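Local coordinates for protein DNA ligase (Archaeoglobus fulgidus, PDB 3GDE) that probably seals nicks in double-stranded DNA during replication, recombination and repair, joining 3'-hydroxyl and 5'-phosphate ends at the expense of ATP, at residues G255-H261 with V296-V302; R266-Y270 with I284-K289; A280-I284 with P334-H338; R357-L361 with L373-I377. All blocks are in the same frame, centred on the assembly; numbering follows the deposited sequence.

Contact 1 of 4, residues G255-H261 with V296-V302; sequences GSRVQVH and VILDGEV
S256, V258 and V260 pair with V302, G300 and L298 in an antiparallel beta ladder of the adenylation domain, each pair closed by two N-H...O bonds of 2.8 to 3.0 Å between backbone N and O. The segment begins at G255, the last residue of the nucleotidyl transferase signature KxDG that starts at K252. Between these pairs R257 lies across from E301, and its tip reaches diagonally to D299, two residues earlier on the partner strand and on the same face. Its CG lies anti to the backbone N (chi1 -159°), which starts an extended chain that stands out from the sheet, with D299 beside its end. R257 CB stands 3.9 Å from E301 OE2, and CG passes 3.4 Å from G300 O. Beyond NE, NH2 gives an almost straight hydrogen bond (167°) to D299 OD2, a salt bridge modelled at 2.5 Å, a shortness that should carry no weight. The oxygen lies in the guanidinium plane, while the carboxylate stands nearly perpendicular to it. M229 O takes NH1, while Y409 OH helps to position D299; the arginine, like E301, is a predicted ATP ligand. On the opposite face V258 and V302 supply branched apolar surface, well suited to a buried strand. Farther along, I297 CG2 sits over the H261 ring, 3.6 Å from its centroid, while H261 NE2 donates to Q259 OE1 at 2.8 Å.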
loop_
_atom_site.group_PDB
_atom_site.type_symbol
_atom_site.label_atom_id
_atom_site.label_comp_id
_atom_site.label_asym_id
_atom_site.label_seq_id
_atom_site.Cartn_x
_atom_site.Cartn_y
_atom_site.Cartn_z
ATOM N N GLY A 255 -7.540 -16.934 -3.730
ATOM C CA GLY A 255 -7.966 -16.296 -2.493
ATOM C C GLY A 255 -7.158 -15.054 -2.171
ATOM O O GLY A 255 -6.487 -14.503 -3.045
ATOM N N SER A 256 -7.241 -14.605 -0.915
ATOM C CA SER A 256 -6.496 -13.438 -0.466
ATOM C C SER A 256 -5.495 -13.803 0.611
ATOM O O SER A 256 -5.848 -14.399 1.615
ATOM C CB SER A 256 -7.426 -12.344 0.037
ATOM O OG SER A 256 -8.371 -12.012 -0.953
ATOM N N ARG A 257 -4.245 -13.415 0.397
ATOM C CA ARG A 257 -3.206 -13.658 1.371
ATOM C C ARG A 257 -3.416 -12.846 2.661
ATOM O O ARG A 257 -3.822 -11.680 2.631
ATOM C CB ARG A 257 -1.845 -13.380 0.766
ATOM C CG ARG A 257 -0.740 -14.067 1.521
ATOM C CD ARG A 257 0.518 -14.135 0.715
ATOM N NE ARG A 257 1.649 -14.479 1.558
ATOM C CZ ARG A 257 2.914 -14.429 1.159
ATOM N NH1 ARG A 257 3.210 -14.043 -0.084
ATOM N NH2 ARG A 257 3.884 -14.752 2.005
ATOM N N VAL A 258 -3.176 -13.493 3.788
ATOM C CA VAL A 258 -3.273 -12.852 5.087
ATOM C C VAL A 258 -2.139 -13.295 6.001
ATOM O O VAL A 258 -1.445 -14.303 5.749
ATOM C CB VAL A 258 -4.631 -13.125 5.818
ATOM C CG1 VAL A 258 -5.793 -12.570 5.032
ATOM C CG2 VAL A 258 -4.806 -14.613 6.145
ATOM N N GLN A 259 -1.963 -12.523 7.063
ATOM C CA GLN A 259 -1.005 -12.848 8.098
ATOM C C GLN A 259 -1.722 -12.777 9.452
ATOM O O GLN A 259 -2.342 -11.772 9.793
ATOM C CB GLN A 259 0.170 -11.883 8.012
ATOM C CG GLN A 259 1.327 -12.229 8.896
ATOM C CD GLN A 259 2.433 -11.226 8.766
ATOM O OE1 GLN A 259 2.501 -10.266 9.531
ATOM N NE2 GLN A 259 3.290 -11.415 7.771
ATOM N N VAL A 260 -1.645 -13.865 10.201
ATOM C CA VAL A 260 -2.426 -14.033 11.427
ATOM C C VAL A 260 -1.508 -14.025 12.646
ATOM O O VAL A 260 -0.536 -14.787 12.706
ATOM C CB VAL A 260 -3.270 -15.338 11.365
ATOM C CG1 VAL A 260 -3.867 -15.685 12.733
ATOM C CG2 VAL A 260 -4.367 -15.204 10.308
ATOM N N HIS A 261 -1.823 -13.147 13.599
ATOM C CA HIS A 261 -1.031 -12.970 14.814
ATOM C C HIS A 261 -1.844 -13.367 16.056
ATOM O O HIS A 261 -2.962 -12.879 16.251
ATOM C CB HIS A 261 -0.596 -11.509 14.947
ATOM C CG HIS A 261 0.312 -11.035 13.858
ATOM N ND1 HIS A 261 1.638 -10.734 14.078
ATOM C CD2 HIS A 261 0.082 -10.789 12.548
ATOM C CE1 HIS A 261 2.190 -10.329 12.949
ATOM N NE2 HIS A 261 1.266 -10.354 12.004
ATOM N N VAL A 296 1.886 -17.479 17.983
ATOM C CA VAL A 296 2.352 -17.634 16.600
ATOM C C VAL A 296 2.009 -16.453 15.690
ATOM O O VAL A 296 1.114 -15.640 15.980
ATOM C CB VAL A 296 1.863 -18.970 15.925
ATOM C CG1 VAL A 296 2.320 -20.189 16.709
ATOM C CG2 VAL A 296 0.356 -18.982 15.750
ATOM N N ILE A 297 2.749 -16.367 14.587
ATOM C CA ILE A 297 2.394 -15.497 13.478
ATOM C C ILE A 297 2.464 -16.360 12.228
ATOM O O ILE A 297 3.515 -16.904 11.887
ATOM C CB ILE A 297 3.310 -14.260 13.372
ATOM C CG1 ILE A 297 3.091 -13.359 14.576
ATOM C CG2 ILE A 297 3.039 -13.497 12.058
ATOM C CD1 ILE A 297 4.238 -12.450 14.878
ATOM N N LEU A 298 1.319 -16.497 11.576
ATOM C CA LEU A 298 1.177 -17.415 10.449
ATOM C C LEU A 298 0.942 -16.682 9.138
ATOM O O LEU A 298 0.252 -15.665 9.113
ATOM C CB LEU A 298 -0.002 -18.371 10.694
ATOM C CG LEU A 298 -0.016 -19.236 11.956
ATOM C CD1 LEU A 298 -1.264 -20.106 11.979
ATOM C CD2 LEU A 298 1.230 -20.097 12.065
ATOM N N ASP A 299 1.508 -17.228 8.065
ATOM C CA ASP A 299 1.185 -16.836 6.697
ATOM C C ASP A 299 0.152 -17.790 6.097
ATOM O O ASP A 299 0.331 -19.005 6.121
ATOM C CB ASP A 299 2.448 -16.851 5.827
ATOM C CG ASP A 299 2.946 -15.455 5.466
ATOM O OD1 ASP A 299 2.664 -14.464 6.207
ATOM O OD2 ASP A 299 3.634 -15.356 4.421
ATOM N N GLY A 300 -0.918 -17.228 5.540
ATOM C CA GLY A 300 -1.988 -18.030 4.972
ATOM C C GLY A 300 -2.757 -17.440 3.799
ATOM O O GLY A 300 -2.551 -16.300 3.391
ATOM N N GLU A 301 -3.657 -18.250 3.258
ATOM C CA GLU A 301 -4.578 -17.805 2.238
ATOM C C GLU A 301 -6.010 -17.977 2.735
ATOM O O GLU A 301 -6.395 -19.055 3.206
ATOM C CB GLU A 301 -4.353 -18.607 0.960
ATOM C CG GLU A 301 -4.758 -17.884 -0.300
ATOM C CD GLU A 301 -3.704 -16.918 -0.819
ATOM O OE1 GLU A 301 -4.080 -16.028 -1.615
ATOM O OE2 GLU A 301 -2.514 -17.036 -0.469
ATOM N N VAL A 302 -6.789 -16.906 2.651
ATOM C CA VAL A 302 -8.220 -16.980 2.948
ATOM C C VAL A 302 -8.992 -17.157 1.635
ATOM O O VAL A 302 -8.790 -16.401 0.672
ATOM C CB VAL A 302 -8.703 -15.737 3.729
ATOM C CG1 VAL A 302 -10.215 -15.719 3.851
ATOM C CG2 VAL A 302 -8.089 -15.731 5.109
HETATM O O HOH W 1 -3.801 -14.400 -3.408
#

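Contact 2 of 4, residues R266-Y270 with I284-K289; sequences RVTIY and IVEEIK
V267 and I269 turn their side chains towards helix 282-291, where I284, V285, I288 and K289 receive them. Apolar contacts do most of the work. The two methyls of V267 reach different neighbours: CG1 approaches V285 CG2, while CG2 lies 3.8 Å from I288 CG2. V267 and V285 run past each other in opposite directions, with V267 CB 3.9 Å from V285 CG1. I269 reaches the helix with its longer branch. Its CG1 points away from the carbonyl carbon and chi2 is extended (172°), which carries CD1 out to V285 CG2 at 3.6 Å and, from roughly a right angle, to I284 CG2 at 4.1 Å. Beta-branched residues on both sides fill width close to the backbone and leave little freedom to be lost on burial. The mixed contacts belong to K289. Its extended chain crosses V267 obliquely, CE being 3.7 Å from V267 CG2, so the methylenes extend the apolar surface. Its ammonium end then leaves it: one water accepts from K289 NZ and from V267 N, each at 3.1 Å. Helix 282-291 packs on strand 268-271 and its approach, and I288 also touches V260 of the neighbouring strand 256-262. Because direct contact is almost wholly hydrocarbon, cohesion here depends on close fit and on exclusion of water, with polar linkage confined to the lysine end.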
loop_
_atom_site.group_PDB
_atom_site.type_symbol
_atom_site.label_atom_id
_atom_site.label_comp_id
_atom_site.label_asym_id
_atom_site.label_seq_id
_atom_site.Cartn_x
_atom_site.Cartn_y
_atom_site.Cartn_z
ATOM N N ARG A 266 -5.718 -12.237 22.078
ATOM C CA ARG A 266 -6.363 -11.582 20.944
ATOM C C ARG A 266 -5.721 -11.968 19.603
ATOM O O ARG A 266 -4.566 -12.393 19.547
ATOM C CB ARG A 266 -6.366 -10.056 21.117
ATOM C CG ARG A 266 -5.004 -9.405 21.000
ATOM C CD ARG A 266 -5.128 -7.947 20.612
ATOM N NE ARG A 266 -3.865 -7.245 20.816
ATOM C CZ ARG A 266 -3.409 -6.262 20.041
ATOM N NH1 ARG A 266 -4.103 -5.853 18.984
ATOM N NH2 ARG A 266 -2.242 -5.695 20.320
ATOM N N VAL A 267 -6.496 -11.809 18.536
ATOM C CA VAL A 267 -6.067 -12.094 17.177
ATOM C C VAL A 267 -6.029 -10.776 16.410
ATOM O O VAL A 267 -6.925 -9.944 16.563
ATOM C CB VAL A 267 -7.068 -13.060 16.470
ATOM C CG1 VAL A 267 -6.714 -13.271 14.994
ATOM C CG2 VAL A 267 -7.144 -14.402 17.196
ATOM N N THR A 268 -4.972 -10.574 15.627
ATOM C CA THR A 268 -4.994 -9.596 14.536
ATOM C C THR A 268 -4.740 -10.293 13.203
ATOM O O THR A 268 -3.929 -11.227 13.115
ATOM C CB THR A 268 -3.968 -8.449 14.699
ATOM O OG1 THR A 268 -2.691 -8.992 15.033
ATOM C CG2 THR A 268 -4.412 -7.440 15.765
ATOM N N ILE A 269 -5.446 -9.834 12.176
ATOM C CA ILE A 269 -5.282 -10.350 10.817
ATOM C C ILE A 269 -4.949 -9.190 9.886
ATOM O O ILE A 269 -5.663 -8.183 9.845
ATOM C CB ILE A 269 -6.556 -11.096 10.319
ATOM C CG1 ILE A 269 -6.969 -12.200 11.305
ATOM C CG2 ILE A 269 -6.347 -11.672 8.898
ATOM C CD1 ILE A 269 -8.310 -12.842 10.993
ATOM N N TYR A 270 -3.848 -9.336 9.161
ATOM C CA TYR A 270 -3.436 -8.366 8.160
ATOM C C TYR A 270 -3.563 -8.937 6.755
ATOM O O TYR A 270 -3.293 -10.120 6.524
ATOM C CB TYR A 270 -2.000 -7.910 8.416
ATOM C CG TYR A 270 -1.845 -7.198 9.731
ATOM C CD1 TYR A 270 -2.180 -5.854 9.855
ATOM C CD2 TYR A 270 -1.375 -7.872 10.857
ATOM C CE1 TYR A 270 -2.059 -5.192 11.077
ATOM C CE2 TYR A 270 -1.243 -7.224 12.080
ATOM C CZ TYR A 270 -1.585 -5.879 12.178
ATOM O OH TYR A 270 -1.452 -5.222 13.380
ATOM N N ILE A 284 -13.309 -16.168 10.955
ATOM C CA ILE A 284 -11.948 -16.702 10.896
ATOM C C ILE A 284 -11.226 -16.495 12.235
ATOM O O ILE A 284 -10.548 -17.396 12.718
ATOM C CB ILE A 284 -11.147 -16.115 9.686
ATOM C CG1 ILE A 284 -11.772 -16.555 8.347
ATOM C CG2 ILE A 284 -9.666 -16.492 9.749
ATOM C CD1 ILE A 284 -11.928 -18.088 8.149
ATOM N N VAL A 285 -11.394 -15.316 12.830
ATOM C CA VAL A 285 -10.845 -15.020 14.163
ATOM C C VAL A 285 -11.205 -16.108 15.197
ATOM O O VAL A 285 -10.314 -16.657 15.861
ATOM C CB VAL A 285 -11.246 -13.583 14.643
ATOM C CG1 VAL A 285 -10.984 -13.378 16.129
ATOM C CG2 VAL A 285 -10.491 -12.541 13.839
ATOM N N GLU A 286 -12.495 -16.433 15.307
ATOM C CA GLU A 286 -12.956 -17.466 16.245
ATOM C C GLU A 286 -12.347 -18.835 15.961
ATOM O O GLU A 286 -11.939 -19.531 16.896
ATOM C CB GLU A 286 -14.486 -17.563 16.289
ATOM C CG GLU A 286 -15.172 -16.453 17.075
ATOM C CD GLU A 286 -14.767 -16.385 18.554
ATOM O OE1 GLU A 286 -14.902 -15.288 19.145
ATOM O OE2 GLU A 286 -14.329 -17.404 19.136
ATOM N N GLU A 287 -12.263 -19.203 14.678
ATOM C CA GLU A 287 -11.693 -20.494 14.267
ATOM C C GLU A 287 -10.214 -20.601 14.598
ATOM O O GLU A 287 -9.719 -21.686 14.893
ATOM C CB GLU A 287 -11.895 -20.739 12.770
ATOM C CG GLU A 287 -13.339 -20.777 12.335
ATOM C CD GLU A 287 -14.055 -22.063 12.717
ATOM O OE1 GLU A 287 -13.380 -23.109 12.894
ATOM O OE2 GLU A 287 -15.301 -22.022 12.822
ATOM N N ILE A 288 -9.511 -19.475 14.523
ATOM C CA ILE A 288 -8.107 -19.398 14.924
ATOM C C ILE A 288 -7.938 -19.641 16.438
ATOM O O ILE A 288 -7.042 -20.378 16.868
ATOM C CB ILE A 288 -7.495 -18.048 14.461
ATOM C CG1 ILE A 288 -7.071 -18.155 12.993
ATOM C CG2 ILE A 288 -6.317 -17.623 15.338
ATOM C CD1 ILE A 288 -7.217 -16.878 12.210
ATOM N N LYS A 289 -8.825 -19.041 17.227
ATOM C CA LYS A 289 -8.817 -19.192 18.688
ATOM C C LYS A 289 -9.056 -20.627 19.146
ATOM O O LYS A 289 -8.493 -21.055 20.153
ATOM C CB LYS A 289 -9.818 -18.240 19.342
ATOM C CG LYS A 289 -9.472 -16.781 19.111
ATOM C CD LYS A 289 -10.368 -15.836 19.874
ATOM C CE LYS A 289 -9.799 -14.437 19.817
ATOM N NZ LYS A 289 -10.743 -13.404 20.341
HETATM O O HOH W 2 -9.403 -10.838 19.263
#

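Contact 3 of 4, residues A280-I284 with P334-H338; sequences ALPDI and PLEAH
L335 is the residue around which L281, D283 and I284 gather. Its CD1 meets L281 CD2 at 3.7 Å, the two leucines crossing at about a right angle. I284, in the first turn after the N-cap residue L281, has its CD1 bent back by chi2 (-55°), resting 3.9 Å from L335 CB and 3.8 Å from the backbone L335 O. CG2 of I284 reaches A337 CB at 4.4 Å, and the small A337 lets the helix lie close to the strand. This is the start of helix 282-291 lying on strand 335-342, part of the sheet of the adenylation domain. D283 adds the polar element. Its CG lies between the backbone N and the carbonyl carbon (chi1 52°), and OD1 packs near L335 CB and CD1, both at 3.9 Å. A water donates to D283 OD1 at 2.6 Å and accepts from L335 N at 2.9 Å, linking strand amide and carboxylate. Farther out, R319 of helix 313-321 positions that carboxylate by a salt bridge from NH2 to D283 OD2, and the same NH2 bonds A280 O. The R319 side chain also touches L335, while V316 packs on L335 and F320 on L281.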
loop_
_atom_site.group_PDB
_atom_site.type_symbol
_atom_site.label_atom_id
_atom_site.label_comp_id
_atom_site.label_asym_id
_atom_site.label_seq_id
_atom_site.Cartn_x
_atom_site.Cartn_y
_atom_site.Cartn_z
ATOM N N ALA A 280 -13.343 -7.440 10.320
ATOM C CA ALA A 280 -14.107 -7.911 9.169
ATOM C C ALA A 280 -14.220 -9.435 9.157
ATOM O O ALA A 280 -15.082 -9.988 8.475
ATOM C CB ALA A 280 -13.484 -7.403 7.872
ATOM N N LEU A 281 -13.366 -10.108 9.928
ATOM C CA LEU A 281 -13.313 -11.572 9.922
ATOM C C LEU A 281 -13.576 -12.243 11.280
ATOM O O LEU A 281 -12.763 -13.064 11.730
ATOM C CB LEU A 281 -11.971 -12.061 9.339
ATOM C CG LEU A 281 -11.437 -11.477 8.017
ATOM C CD1 LEU A 281 -10.112 -12.127 7.650
ATOM C CD2 LEU A 281 -12.445 -11.596 6.864
ATOM N N PRO A 282 -14.722 -11.934 11.929
ATOM C CA PRO A 282 -15.014 -12.614 13.199
ATOM C C PRO A 282 -15.055 -14.137 13.068
ATOM O O PRO A 282 -14.601 -14.846 13.981
ATOM C CB PRO A 282 -16.393 -12.062 13.591
ATOM C CG PRO A 282 -16.963 -11.489 12.341
ATOM C CD PRO A 282 -15.787 -10.977 11.575
ATOM N N ASP A 283 -15.562 -14.632 11.937
ATOM C CA ASP A 283 -15.631 -16.070 11.684
ATOM C C ASP A 283 -14.261 -16.751 11.684
ATOM O O ASP A 283 -14.072 -17.785 12.334
ATOM C CB ASP A 283 -16.406 -16.375 10.394
ATOM C CG ASP A 283 -15.894 -15.600 9.175
ATOM O OD1 ASP A 283 -16.109 -16.085 8.044
ATOM O OD2 ASP A 283 -15.299 -14.513 9.329
ATOM N N ILE A 284 -13.309 -16.168 10.955
ATOM C CA ILE A 284 -11.948 -16.702 10.896
ATOM C C ILE A 284 -11.226 -16.495 12.235
ATOM O O ILE A 284 -10.548 -17.396 12.718
ATOM C CB ILE A 284 -11.147 -16.115 9.686
ATOM C CG1 ILE A 284 -11.772 -16.555 8.347
ATOM C CG2 ILE A 284 -9.666 -16.492 9.749
ATOM C CD1 ILE A 284 -11.928 -18.088 8.149
ATOM N N PRO A 334 -19.250 -17.220 3.300
ATOM C CA PRO A 334 -18.433 -18.044 4.194
ATOM C C PRO A 334 -16.964 -18.097 3.764
ATOM O O PRO A 334 -16.653 -17.921 2.582
ATOM C CB PRO A 334 -19.068 -19.436 4.066
ATOM C CG PRO A 334 -20.479 -19.165 3.616
ATOM C CD PRO A 334 -20.319 -18.014 2.666
ATOM N N LEU A 335 -16.074 -18.336 4.725
ATOM C CA LEU A 335 -14.644 -18.367 4.448
ATOM C C LEU A 335 -13.955 -19.542 5.114
ATOM O O LEU A 335 -14.440 -20.074 6.114
ATOM C CB LEU A 335 -13.972 -17.077 4.924
ATOM C CG LEU A 335 -14.463 -15.717 4.428
ATOM C CD1 LEU A 335 -13.823 -14.601 5.254
ATOM C CD2 LEU A 335 -14.191 -15.525 2.949
ATOM N N GLU A 336 -12.819 -19.943 4.546
ATOM C CA GLU A 336 -11.875 -20.801 5.251
ATOM C C GLU A 336 -10.446 -20.341 5.010
ATOM O O GLU A 336 -10.176 -19.621 4.048
ATOM C CB GLU A 336 -12.066 -22.277 4.910
ATOM C CG GLU A 336 -12.162 -22.592 3.449
ATOM C CD GLU A 336 -12.668 -23.990 3.209
ATOM O OE1 GLU A 336 -11.901 -24.810 2.672
ATOM O OE2 GLU A 336 -13.828 -24.272 3.570
ATOM N N ALA A 337 -9.550 -20.742 5.909
ATOM C CA ALA A 337 -8.161 -20.305 5.874
ATOM C C ALA A 337 -7.233 -21.495 5.701
ATOM O O ALA A 337 -7.418 -22.529 6.338
ATOM C CB ALA A 337 -7.808 -19.528 7.139
ATOM N N HIS A 338 -6.252 -21.332 4.817
ATOM C CA HIS A 338 -5.232 -22.340 4.554
ATOM C C HIS A 338 -3.867 -21.740 4.825
ATOM O O HIS A 338 -3.432 -20.819 4.131
ATOM C CB HIS A 338 -5.313 -22.837 3.112
ATOM C CG HIS A 338 -6.625 -23.470 2.763
ATOM N ND1 HIS A 338 -6.744 -24.804 2.444
ATOM C CD2 HIS A 338 -7.875 -22.954 2.696
ATOM C CE1 HIS A 338 -8.009 -25.082 2.186
ATOM N NE2 HIS A 338 -8.716 -23.978 2.340
HETATM O O HOH W 3 -17.217 -18.342 7.381
#

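Contact 4 of 4, residues R357-L361 with L373-I377; sequences RRKLL and LAKQI
A374 O is gripped end-on by both terminal nitrogens of R358, NH1 at 2.8 Å and NH2 at 2.9 Å. Both bonds are bent, with N-H...O angles of 141° and 135°, as expected when two arms share one oxygen. NH2 meets the oxygen nearly along the C=O axis, and NH1 is tilted from the carbonyl plane. The chain gets there by a bend at chi2 (75°), and its NE is held by a salt bridge to E362 OE1 one helical turn on, which limits rotation of the head group. Q376 CB lies 3.8 Å above one face of the guanidinium, towards its rim, the two side chains running in opposite directions. L373 adds hydrocarbon: its CG is 3.8 Å from R358 NH2, and its CD1 touches L361 CG at 3.8 Å as the leucines pass each other. Arginine suits the place because its long chain can span from helix 354-364 to the irregular part of strand 371-379 and still offer several donors to a backbone carbonyl. A374 also makes backbone hydrogen bonds with F339 of strand 335-342. Helix 354-364 here packs on strand 371-379 of the adenylation (nucleotidyltransferase) domain, beside the predicted ATP ligands E250 and F340.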
loop_
_atom_site.group_PDB
_atom_site.type_symbol
_atom_site.label_atom_id
_atom_site.label_comp_id
_atom_site.label_asym_id
_atom_site.label_seq_id
_atom_site.Cartn_x
_atom_site.Cartn_y
_atom_site.Cartn_z
ATOM N N ARG A 357 10.384 -24.816 9.333
ATOM C CA ARG A 357 9.204 -23.987 9.582
ATOM C C ARG A 357 7.935 -24.800 9.378
ATOM O O ARG A 357 7.004 -24.697 10.160
ATOM C CB ARG A 357 9.181 -22.740 8.692
ATOM C CG ARG A 357 10.408 -21.848 8.800
ATOM C CD ARG A 357 10.115 -20.456 8.274
ATOM N NE ARG A 357 9.587 -20.461 6.908
ATOM C CZ ARG A 357 10.326 -20.553 5.805
ATOM N NH1 ARG A 357 11.645 -20.655 5.880
ATOM N NH2 ARG A 357 9.737 -20.528 4.615
ATOM N N ARG A 358 7.922 -25.620 8.330
ATOM C CA ARG A 358 6.787 -26.498 8.033
ATOM C C ARG A 358 6.415 -27.387 9.239
ATOM O O ARG A 358 5.246 -27.470 9.623
ATOM C CB ARG A 358 7.076 -27.330 6.771
ATOM C CG ARG A 358 5.996 -28.340 6.397
ATOM C CD ARG A 358 4.777 -27.678 5.777
ATOM N NE ARG A 358 3.585 -28.512 5.923
ATOM C CZ ARG A 358 2.406 -28.269 5.347
ATOM N NH1 ARG A 358 2.236 -27.211 4.565
ATOM N NH2 ARG A 358 1.390 -29.101 5.555
ATOM N N LYS A 359 7.414 -28.021 9.845
ATOM C CA LYS A 359 7.206 -28.808 11.059
ATOM C C LYS A 359 6.559 -27.978 12.169
ATOM O O LYS A 359 5.576 -28.411 12.783
ATOM C CB LYS A 359 8.523 -29.417 11.528
ATOM C CG LYS A 359 8.947 -30.626 10.718
ATOM C CD LYS A 359 10.420 -30.946 10.934
ATOM C CE LYS A 359 10.916 -31.972 9.909
ATOM N NZ LYS A 359 12.404 -31.876 9.721
ATOM N N LEU A 360 7.110 -26.786 12.407
ATOM C CA LEU A 360 6.536 -25.826 13.346
ATOM C C LEU A 360 5.096 -25.483 13.020
ATOM O O LEU A 360 4.263 -25.399 13.915
ATOM C CB LEU A 360 7.362 -24.531 13.390
ATOM C CG LEU A 360 8.711 -24.541 14.110
ATOM C CD1 LEU A 360 9.273 -23.130 14.177
ATOM C CD2 LEU A 360 8.599 -25.172 15.517
ATOM N N LEU A 361 4.814 -25.261 11.742
ATOM C CA LEU A 361 3.454 -24.966 11.299
ATOM C C LEU A 361 2.498 -26.132 11.574
ATOM O O LEU A 361 1.384 -25.929 12.058
ATOM C CB LEU A 361 3.440 -24.606 9.809
ATOM C CG LEU A 361 2.069 -24.347 9.175
ATOM C CD1 LEU A 361 1.458 -23.040 9.673
ATOM C CD2 LEU A 361 2.159 -24.369 7.657
ATOM N N LEU A 373 -4.202 -26.737 6.794
ATOM C CA LEU A 373 -2.843 -26.614 6.294
ATOM C C LEU A 373 -2.818 -26.794 4.786
ATOM O O LEU A 373 -3.537 -27.637 4.242
ATOM C CB LEU A 373 -1.938 -27.670 6.923
ATOM C CG LEU A 373 -0.930 -27.275 8.009
ATOM C CD1 LEU A 373 -1.328 -25.994 8.713
ATOM C CD2 LEU A 373 -0.750 -28.417 9.008
ATOM N N ALA A 374 -1.989 -26.000 4.114
ATOM C CA ALA A 374 -1.690 -26.240 2.714
ATOM C C ALA A 374 -1.073 -27.630 2.588
ATOM O O ALA A 374 -0.155 -27.988 3.332
ATOM C CB ALA A 374 -0.737 -25.180 2.169
ATOM N N LYS A 375 -1.608 -28.420 1.670
ATOM C CA LYS A 375 -1.001 -29.683 1.337
ATOM C C LYS A 375 0.350 -29.375 0.696
ATOM O O LYS A 375 0.465 -28.527 -0.192
ATOM C CB LYS A 375 -1.918 -30.490 0.403
ATOM C CG LYS A 375 -1.359 -31.825 -0.083
ATOM C CD LYS A 375 -2.390 -32.583 -0.938
ATOM C CE LYS A 375 -1.818 -33.878 -1.505
ATOM N NZ LYS A 375 -1.381 -34.824 -0.433
ATOM N N GLN A 376 1.382 -30.042 1.183
ATOM C CA GLN A 376 2.696 -29.869 0.618
ATOM C C GLN A 376 3.277 -31.216 0.230
ATOM O O GLN A 376 3.131 -32.196 0.951
ATOM C CB GLN A 376 3.601 -29.161 1.616
ATOM C CG GLN A 376 4.914 -28.695 1.038
ATOM C CD GLN A 376 5.832 -28.157 2.103
ATOM O OE1 GLN A 376 5.968 -26.945 2.258
ATOM N NE2 GLN A 376 6.448 -29.050 2.865
ATOM N N ILE A 377 3.916 -31.256 -0.930
ATOM C CA ILE A 377 4.735 -32.398 -1.322
ATOM C C ILE A 377 6.171 -31.930 -1.508
ATOM O O ILE A 377 6.420 -30.741 -1.719
ATOM C CB ILE A 377 4.211 -33.110 -2.599
ATOM C CG1 ILE A 377 4.111 -32.131 -3.778
ATOM C CG2 ILE A 377 2.872 -33.803 -2.311
ATOM C CD1 ILE A 377 4.267 -32.772 -5.146
#

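How the contacts relate
All four contacts lie in the adenylation domain. Contacts 1 and 2, centres 10 Å apart, share a strand pairing, Q259 N bonding Y270 O at 2.8 Å. Contacts 2 and 3 both use I284, so helix 282-291 touches two strands. Contact 3 joins contact 1 through E301 N and H338 O, 2.7 Å apart. Contact 4 meets contact 1 where L298 CD2 packs on L361 CD1 at 3.8 Å. Contact 1 holds the predicted ATP ligands R257 and E301; a phosphate ion about 5 Å from the R257 side chain probably came from the crystallisation liquor but may mark the pocket. In contact 4 the Q376 side chain is about 3 Å from that of E250, another predicted ATP ligand.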